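Local coordinates for cell division control protein 73 (Saccharomyces cerevisiae, PDB 3V46) that contributes, as a PAF1 complex subunit, to RNA polymerase II transcription elongation and histone modification, its Ras-like C-terminal domain promoting association of the complex with chromatin, at residues Arg77-Lys81 / Pro82-Asp86; Phe92-His96 / Thr97-Asn101; Ser107-Glu110 / Leu111-Cys115. One frame throughout, in Å; residues are numbered along the deposited sequence.

Contact 1: residues Arg77-Lys81 / Pro82-Asp86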
loop_
_atom_site.group_PDB
_atom_site.type_symbol
_atom_site.label_atom_id
_atom_site.label_comp_id
_atom_site.label_asym_id
_atom_site.label_seq_id
_atom_site.Cartn_x
_atom_site.Cartn_y
_atom_site.Cartn_z
ATOM N N ARG A 77 12.155 9.960 -0.036
ATOM C CA ARG A 77 12.967 11.090 -0.484
ATOM C C ARG A 77 12.121 12.321 -0.842
ATOM O O ARG A 77 12.593 13.450 -0.742
ATOM C CB ARG A 77 13.836 10.684 -1.680
ATOM C CG ARG A 77 14.820 9.555 -1.375
ATOM C CD ARG A 77 15.795 9.308 -2.534
ATOM N NE ARG A 77 15.107 8.907 -3.763
ATOM C CZ ARG A 77 14.777 7.652 -4.065
ATOM N NH1 ARG A 77 14.147 7.382 -5.200
ATOM N NH2 ARG A 77 15.077 6.666 -3.230
ATOM N N MET A 78 10.880 12.103 -1.258
ATOM C CA MET A 78 10.002 13.196 -1.675
ATOM C C MET A 78 9.509 14.018 -0.493
ATOM O O MET A 78 8.917 15.074 -0.684
ATOM C CB MET A 78 8.784 12.657 -2.437
ATOM C CG MET A 78 7.730 11.987 -1.554
ATOM S SD MET A 78 6.236 11.529 -2.460
ATOM C CE MET A 78 5.421 13.113 -2.644
ATOM N N PHE A 79 9.743 13.529 0.721
ATOM C CA PHE A 79 9.160 14.130 1.914
ATOM C C PHE A 79 10.054 15.235 2.451
ATOM O O PHE A 79 10.660 15.106 3.513
ATOM C CB PHE A 79 8.914 13.058 2.975
ATOM C CG PHE A 79 7.807 12.106 2.618
ATOM C CD1 PHE A 79 8.034 11.044 1.769
ATOM C CD2 PHE A 79 6.537 12.288 3.126
ATOM C CE1 PHE A 79 7.008 10.178 1.444
ATOM C CE2 PHE A 79 5.522 11.429 2.802
ATOM C CZ PHE A 79 5.759 10.377 1.958
ATOM N N THR A 80 10.108 16.330 1.705
ATOM C CA THR A 80 11.010 17.435 2.014
ATOM C C THR A 80 10.362 18.455 2.940
ATOM O O THR A 80 11.027 19.368 3.441
ATOM C CB THR A 80 11.482 18.114 0.725
ATOM O OG1 THR A 80 10.349 18.466 -0.079
ATOM C CG2 THR A 80 12.367 17.166 -0.059
ATOM N N LYS A 81 9.061 18.308 3.162
ATOM C CA LYS A 81 8.368 19.091 4.179
ATOM C C LYS A 81 7.427 18.163 4.926
ATOM O O LYS A 81 6.876 17.242 4.340
ATOM C CB LYS A 81 7.602 20.255 3.555
ATOM C CG LYS A 81 6.720 19.877 2.382
ATOM C CD LYS A 81 6.083 21.106 1.748
ATOM C CE LYS A 81 7.130 22.090 1.249
ATOM N NZ LYS A 81 6.522 23.306 0.628
ATOM N N PRO A 82 7.256 18.394 6.232
ATOM C CA PRO A 82 6.453 17.496 7.065
ATOM C C PRO A 82 5.038 17.316 6.524
ATOM O O PRO A 82 4.427 16.260 6.718
ATOM C CB PRO A 82 6.428 18.208 8.422
ATOM C CG PRO A 82 7.647 19.069 8.421
ATOM C CD PRO A 82 7.811 19.519 7.005
ATOM N N GLU A 83 4.519 18.320 5.828
ATOM C CA GLU A 83 3.130 18.244 5.375
ATOM C C GLU A 83 2.894 17.132 4.343
ATOM O O GLU A 83 1.759 16.693 4.155
ATOM C CB GLU A 83 2.622 19.604 4.873
ATOM C CG GLU A 83 3.526 20.340 3.894
ATOM C CD GLU A 83 2.969 21.710 3.523
ATOM O OE1 GLU A 83 1.876 22.059 4.020
ATOM O OE2 GLU A 83 3.613 22.439 2.737
ATOM N N TYR A 84 3.958 16.662 3.691
ATOM C CA TYR A 84 3.848 15.508 2.808
ATOM C C TYR A 84 3.330 14.316 3.603
ATOM O O TYR A 84 2.593 13.482 3.087
ATOM C CB TYR A 84 5.201 15.137 2.188
ATOM C CG TYR A 84 5.570 15.900 0.936
ATOM C CD1 TYR A 84 5.148 15.467 -0.312
ATOM C CD2 TYR A 84 6.365 17.035 0.997
ATOM C CE1 TYR A 84 5.491 16.154 -1.462
ATOM C CE2 TYR A 84 6.709 17.731 -0.145
ATOM C CZ TYR A 84 6.271 17.283 -1.372
ATOM O OH TYR A 84 6.616 17.967 -2.515
ATOM N N TRP A 85 3.725 14.227 4.864
ATOM C CA TRP A 85 3.314 13.095 5.687
ATOM C C TRP A 85 1.808 13.057 5.926
ATOM O O TRP A 85 1.241 11.982 6.103
ATOM C CB TRP A 85 4.074 13.085 7.012
ATOM C CG TRP A 85 5.444 12.577 6.810
ATOM C CD1 TRP A 85 6.602 13.301 6.756
ATOM C CD2 TRP A 85 5.805 11.216 6.570
ATOM N NE1 TRP A 85 7.666 12.463 6.511
ATOM C CE2 TRP A 85 7.201 11.178 6.395
ATOM C CE3 TRP A 85 5.082 10.023 6.500
ATOM C CZ2 TRP A 85 7.885 9.996 6.141
ATOM C CZ3 TRP A 85 5.765 8.851 6.249
ATOM C CH2 TRP A 85 7.152 8.846 6.085
ATOM N N ASP A 86 1.160 14.216 5.918
ATOM C CA ASP A 86 -0.287 14.269 6.115
ATOM C C ASP A 86 -1.026 13.674 4.927
ATOM O O ASP A 86 -2.221 13.372 5.029
ATOM C CB ASP A 86 -0.766 15.707 6.314
ATOM C CG ASP A 86 -0.231 16.336 7.576
ATOM O OD1 ASP A 86 -0.044 15.606 8.569
ATOM O OD2 ASP A 86 -0.009 17.573 7.577
#
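The chain turns back at Lys81-Tyr84, where Tyr84 N gives a hydrogen bond of 3.0 Å to Lys81 O; Phe79 is the centre of an inverse gamma turn, and residues 82-86 have helical backbone angles. Phe79 and Trp85 form a face-to-face stack, the Phe79 ring and the six-membered ring of Trp85 having centroids 4.2 Å apart and planes inclined at 29°. The overlap is partial: Phe79 CD2 sits over one face of the indole, toward its rim, 3.5 Å from Trp85 CE2. Tyr84 adds an offset edge-to-face pair, its edge directed at the face of Phe79 with the ring planes at 64°, while its CB comes within 3.3 Å of Phe79 CD2. One face of the phenol lies beneath Met78 O, which is centred over the ring. The Met78 chain bends at its last torsion (chi3 -76°), which brings CE to 3.3 Å from Tyr84 CE1. The exposed Lys81 lays its CG obliquely against the Tyr84 ring, 3.2 Å from Tyr84 CD2. The lysine and Glu83 run side by side; their charges meet only loosely, in a long salt bridge of 3.7 Å between Lys81 NZ and Glu83 OE2. Beyond the turn, Phe79 and Trp85 both rest on Leu18 of strand 16-18, and Tyr103 meets the indole. Local sequence neighbours thus build an aromatic cluster in the connection between strands 68-73 and 88-92, attaching this surface loop to the sheet of the Ras-like fold.

Contact 2: residues Phe92-His96 / Thr97-Asn101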
loop_
_atom_site.group_PDB
_atom_site.type_symbol
_atom_site.label_atom_id
_atom_site.label_comp_id
_atom_site.label_asym_id
_atom_site.label_seq_id
_atom_site.Cartn_x
_atom_site.Cartn_y
_atom_site.Cartn_z
ATOM N N PHE A 92 1.945 -0.056 2.903
ATOM C CA PHE A 92 2.166 -1.483 2.793
ATOM C C PHE A 92 3.387 -1.820 3.620
ATOM O O PHE A 92 4.423 -1.159 3.500
ATOM C CB PHE A 92 2.405 -1.897 1.338
ATOM C CG PHE A 92 1.179 -1.856 0.469
ATOM C CD1 PHE A 92 0.257 -0.837 0.572
ATOM C CD2 PHE A 92 0.960 -2.833 -0.467
ATOM C CE1 PHE A 92 -0.867 -0.808 -0.248
ATOM C CE2 PHE A 92 -0.156 -2.799 -1.288
ATOM C CZ PHE A 92 -1.056 -1.786 -1.187
ATOM N N THR A 93 3.288 -2.865 4.438
ATOM C CA THR A 93 4.369 -3.209 5.350
ATOM C C THR A 93 5.127 -4.459 4.930
ATOM O O THR A 93 4.559 -5.409 4.389
ATOM C CB THR A 93 3.844 -3.437 6.777
ATOM O OG1 THR A 93 2.887 -4.502 6.764
ATOM C CG2 THR A 93 3.191 -2.193 7.314
ATOM N N THR A 94 6.425 -4.434 5.204
ATOM C CA THR A 94 7.326 -5.519 4.856
ATOM C C THR A 94 7.353 -6.540 5.961
ATOM O O THR A 94 7.708 -7.687 5.743
ATOM C CB THR A 94 8.771 -5.009 4.701
ATOM O OG1 THR A 94 9.203 -4.443 5.943
ATOM C CG2 THR A 94 8.854 -3.959 3.605
ATOM N N GLY A 95 7.001 -6.099 7.162
ATOM C CA GLY A 95 7.133 -6.932 8.341
ATOM C C GLY A 95 8.349 -6.598 9.187
ATOM O O GLY A 95 8.532 -7.188 10.238
ATOM N N HIS A 96 9.189 -5.668 8.736
ATOM C CA HIS A 96 10.339 -5.229 9.535
ATOM C C HIS A 96 9.973 -3.959 10.278
ATOM O O HIS A 96 9.518 -2.999 9.665
ATOM C CB HIS A 96 11.543 -4.940 8.651
ATOM C CG HIS A 96 12.060 -6.141 7.929
ATOM N ND1 HIS A 96 12.426 -6.106 6.602
ATOM C CD2 HIS A 96 12.282 -7.410 8.350
ATOM C CE1 HIS A 96 12.849 -7.304 6.235
ATOM N NE2 HIS A 96 12.763 -8.113 7.272
ATOM N N THR A 97 10.189 -3.934 11.593
ATOM C CA THR A 97 9.827 -2.755 12.365
ATOM C C THR A 97 10.711 -1.564 11.989
ATOM O O THR A 97 10.293 -0.417 12.116
ATOM C CB THR A 97 9.892 -3.013 13.879
ATOM O OG1 THR A 97 9.160 -4.207 14.195
ATOM C CG2 THR A 97 9.287 -1.840 14.639
ATOM N N TRP A 98 11.924 -1.825 11.503
ATOM C CA TRP A 98 12.806 -0.732 11.098
ATOM C C TRP A 98 12.266 0.017 9.875
ATOM O O TRP A 98 12.778 1.085 9.523
ATOM C CB TRP A 98 14.237 -1.237 10.841
ATOM C CG TRP A 98 15.203 -0.174 10.342
ATOM C CD1 TRP A 98 15.668 -0.020 9.062
ATOM C CD2 TRP A 98 15.818 0.870 11.115
ATOM N NE1 TRP A 98 16.531 1.052 8.994
ATOM C CE2 TRP A 98 16.640 1.614 10.238
ATOM C CE3 TRP A 98 15.751 1.251 12.461
ATOM C CZ2 TRP A 98 17.384 2.716 10.663
ATOM C CZ3 TRP A 98 16.500 2.344 12.883
ATOM C CH2 TRP A 98 17.302 3.064 11.986
ATOM N N GLN A 99 11.224 -0.525 9.242
ATOM C CA GLN A 99 10.599 0.142 8.097
ATOM C C GLN A 99 10.252 1.590 8.442
ATOM O O GLN A 99 10.398 2.484 7.617
ATOM C CB GLN A 99 9.325 -0.594 7.622
ATOM C CG GLN A 99 8.559 0.202 6.574
ATOM C CD GLN A 99 7.303 -0.482 6.045
ATOM O OE1 GLN A 99 7.121 -1.690 6.187
ATOM N NE2 GLN A 99 6.447 0.291 5.393
ATOM N N PHE A 100 9.802 1.820 9.670
ATOM C CA PHE A 100 9.205 3.110 10.027
ATOM C C PHE A 100 10.174 4.099 10.685
ATOM O O PHE A 100 9.763 5.182 11.093
ATOM C CB PHE A 100 8.000 2.871 10.946
ATOM C CG PHE A 100 7.218 1.639 10.587
ATOM C CD1 PHE A 100 6.539 1.563 9.382
ATOM C CD2 PHE A 100 7.172 0.549 11.440
ATOM C CE1 PHE A 100 5.842 0.430 9.033
ATOM C CE2 PHE A 100 6.458 -0.583 11.091
ATOM C CZ PHE A 100 5.803 -0.641 9.880
ATOM N N ASN A 101 11.453 3.758 10.760
ATOM C CA ASN A 101 12.381 4.552 11.568
ATOM C C ASN A 101 12.476 6.028 11.167
ATOM O O ASN A 101 12.620 6.899 12.027
ATOM C CB ASN A 101 13.773 3.925 11.576
ATOM C CG ASN A 101 14.751 4.724 12.416
ATOM O OD1 ASN A 101 15.638 5.400 11.889
ATOM N ND2 ASN A 101 14.574 4.673 13.733
HETATM O O HOH W 1 7.065 -3.432 8.265
#
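The Phe100 ring receives Thr93 CG2 at its edge, in plane, 4.0 Å from Phe100 CZ, while Gln99 CB lies over one of its faces, offset toward the rim. Trp134 and Phe112 also meet this ring edge-to-face, setting it in an aromatic environment. The other flat group that matters is the amide of Gln99, and its two ends are used in opposite senses. Its NE2 donates to Phe92 O over 3.1 Å, with the oxygen tilted 17° from the amide plane, and also bonds Tyr103 OH. Its OE1 accepts from Thr94 N at 3.0 Å, a fairly straight bond with an N-H...O angle of 160°. The side chain reaches this far because CG stands opposite the backbone N (chi1 171°) and the chain is extended beyond CG. A side-chain amide therefore reads successive peptide groups almost as another strand would, and bonding at both ends fixes its rotation. Water 1 bridges three polar atoms of the loop: it donates to Gln99 OE1 at 2.7 Å and to His96 O, and accepts from Gly95 N at 2.9 Å. OE1 is consequently gripped by two donors, one from the backbone and one from the water. Gly95 turns the chain with a positive phi. At the bend, His96 N donates to Thr94 OG1 at 3.0 Å, while Gln99 N donates to His96 O, starting the 3-10 segment. Thr93 OG1 is bonded separately, to Tyr118 O of strand 116-122. The His96 N to Thr94 OG1 bond makes an ST turn, which leads into a short 3-10 segment just after strand 88-92 of the Ras-like fold, tied back to the strand's end by the Gln99 amide.

Contact 3: residues Ser107-Glu110 / Leu111-Cys115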
loop_
_atom_site.group_PDB
_atom_site.type_symbol
_atom_site.label_atom_id
_atom_site.label_comp_id
_atom_site.label_asym_id
_atom_site.label_seq_id
_atom_site.Cartn_x
_atom_site.Cartn_y
_atom_site.Cartn_z
ATOM N N SER A 107 6.648 4.863 15.361
ATOM C CA SER A 107 6.230 3.667 16.080
ATOM C C SER A 107 4.942 3.147 15.454
ATOM O O SER A 107 4.057 3.931 15.105
ATOM C CB SER A 107 6.020 3.950 17.570
ATOM O OG SER A 107 4.818 4.666 17.792
ATOM N N PRO A 108 4.839 1.821 15.298
ATOM C CA PRO A 108 3.669 1.255 14.613
ATOM C C PRO A 108 2.356 1.627 15.289
ATOM O O PRO A 108 1.363 1.874 14.610
ATOM C CB PRO A 108 3.897 -0.258 14.704
ATOM C CG PRO A 108 5.363 -0.423 14.928
ATOM C CD PRO A 108 5.839 0.796 15.646
ATOM N N GLN A 109 2.342 1.667 16.614
ATOM C CA GLN A 109 1.110 1.987 17.320
ATOM C C GLN A 109 0.556 3.352 16.904
ATOM O O GLN A 109 -0.617 3.456 16.550
ATOM C CB GLN A 109 1.307 1.916 18.838
ATOM C CG GLN A 109 0.044 2.234 19.628
ATOM C CD GLN A 109 0.052 1.639 21.021
ATOM O OE1 GLN A 109 1.093 1.573 21.676
ATOM N NE2 GLN A 109 -1.114 1.191 21.480
ATOM N N GLU A 110 1.382 4.398 16.930
ATOM C CA GLU A 110 0.905 5.715 16.516
ATOM C C GLU A 110 0.650 5.760 15.016
ATOM O O GLU A 110 -0.374 6.268 14.568
ATOM C CB GLU A 110 1.878 6.836 16.898
ATOM C CG GLU A 110 1.377 8.220 16.461
ATOM C CD GLU A 110 2.234 9.371 16.976
ATOM O OE1 GLU A 110 3.433 9.146 17.232
ATOM O OE2 GLU A 110 1.708 10.501 17.115
ATOM N N LEU A 111 1.584 5.217 14.239
ATOM C CA LEU A 111 1.493 5.265 12.792
ATOM C C LEU A 111 0.192 4.642 12.289
ATOM O O LEU A 111 -0.496 5.230 11.458
ATOM C CB LEU A 111 2.696 4.545 12.168
ATOM C CG LEU A 111 2.736 4.476 10.645
ATOM C CD1 LEU A 111 2.841 5.871 10.053
ATOM C CD2 LEU A 111 3.902 3.607 10.197
ATOM N N PHE A 112 -0.146 3.452 12.775
ATOM C CA PHE A 112 -1.303 2.736 12.234
ATOM C C PHE A 112 -2.619 3.139 12.885
ATOM O O PHE A 112 -3.687 2.671 12.488
ATOM C CB PHE A 112 -1.068 1.228 12.285
ATOM C CG PHE A 112 0.069 0.787 11.405
ATOM C CD1 PHE A 112 0.128 1.191 10.084
ATOM C CD2 PHE A 112 1.103 0.013 11.908
ATOM C CE1 PHE A 112 1.182 0.819 9.283
ATOM C CE2 PHE A 112 2.154 -0.361 11.112
ATOM C CZ PHE A 112 2.195 0.045 9.793
ATOM N N GLN A 113 -2.538 4.043 13.853
ATOM C CA GLN A 113 -3.726 4.675 14.388
ATOM C C GLN A 113 -4.194 5.781 13.450
ATOM O O GLN A 113 -5.372 6.126 13.425
ATOM C CB GLN A 113 -3.451 5.247 15.777
ATOM C CG GLN A 113 -3.643 4.251 16.897
ATOM C CD GLN A 113 -3.557 4.893 18.268
ATOM O OE1 GLN A 113 -2.474 5.026 18.842
ATOM N NE2 GLN A 113 -4.707 5.295 18.804
ATOM N N ARG A 114 -3.276 6.337 12.667
ATOM C CA ARG A 114 -3.631 7.470 11.827
ATOM C C ARG A 114 -3.401 7.262 10.330
ATOM O O ARG A 114 -3.878 8.072 9.531
ATOM C CB ARG A 114 -2.912 8.728 12.314
ATOM C CG ARG A 114 -1.410 8.660 12.249
ATOM C CD ARG A 114 -0.815 9.902 12.891
ATOM N NE ARG A 114 -1.257 11.104 12.195
ATOM C CZ ARG A 114 -1.456 12.287 12.769
ATOM N NH1 ARG A 114 -1.253 12.458 14.069
ATOM N NH2 ARG A 114 -1.857 13.307 12.029
ATOM N N CYS A 115 -2.692 6.190 9.955
ATOM C CA CYS A 115 -2.508 5.813 8.554
ATOM C C CYS A 115 -2.929 4.357 8.419
ATOM O O CYS A 115 -2.585 3.522 9.251
ATOM C CB CYS A 115 -1.043 5.935 8.072
ATOM S SG CYS A 115 -0.254 7.581 8.161
HETATM O O HOH W 2 -0.795 10.604 16.350
#
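Backbone hydrogen bonding joins Ser107 to Leu111 and Pro108 to Phe112 in the i to i+4 pattern of an alpha-helix. Leu111 N donates to Ser107 O at 2.9 Å, and Phe112 N reaches Pro108 O, also at 2.9 Å. Ser107 occupies the N-cap position. Two further bonds of the same sense, from Gln113 N to Gln109 O and from Arg114 N to Glu110 O, are weak. Gln113 N also donates to Glu110 O at 3.2 Å, now in the i to i+3 sense. Leu111 O accepts from both Arg114 N and Cys115 N.

Apolar packing is concentrated on the inward side. Pro108 CB lies 4.0 Å from Phe112 CD2, and the same ring carbon is 3.3 Å from Pro108 O, so the aromatic ring approaches both the pyrrolidine and the carbonyl of the residue one turn earlier. Leu111 CD2 lies over one face of Phe112, toward the rim. Leu111 and Cys115 touch Ile91 of strand 88-92, turning this side of the helix to the sheet.

Charged contact is indirect and lies at the surface. The Glu110 chain is fully extended, CG anti to the backbone N (chi1 180°), which carries the carboxylate out to water 2; OE2 accepts from this water at 2.6 Å, and the water in turn accepts from Arg114 NH1 at 3.0 Å, in the guanidinium plane. Glu110 OE2 and Arg114 NH1 remain 4.7 Å apart, so the pair is water-mediated and makes no direct salt bridge. The chemistry thus implies a helix with an apolar side turned to the sheet and an exposed side where a carboxylate and a guanidinium are joined through a water, its backbone bonding irregular at the weak Gln113 and Arg114 bonds.

How the contacts relate
The contacts follow in series along the chain. Contact 1 belongs to the connection between strands 68-73 and 88-92, contact 2 starts at the end of strand 88-92, and contact 3 is on helix 108-114, the helix of the beta-alpha-beta unit of strands 88-92 and 116-122. Centres lie about 18 Å apart for contacts 1 and 2 and about 17 Å for contacts 1 and 3, without touching. Contacts 2 and 3, centres about 12 Å apart, do touch: Phe100 CD1 is 3.4 Å from Leu111 CD2, and Thr93 CG2 is 3.5 Å from Phe112 CZ. Loop and helix thus share a hydrophobic interface, while contact 1 is a separate surface cluster of the Ras-like domain.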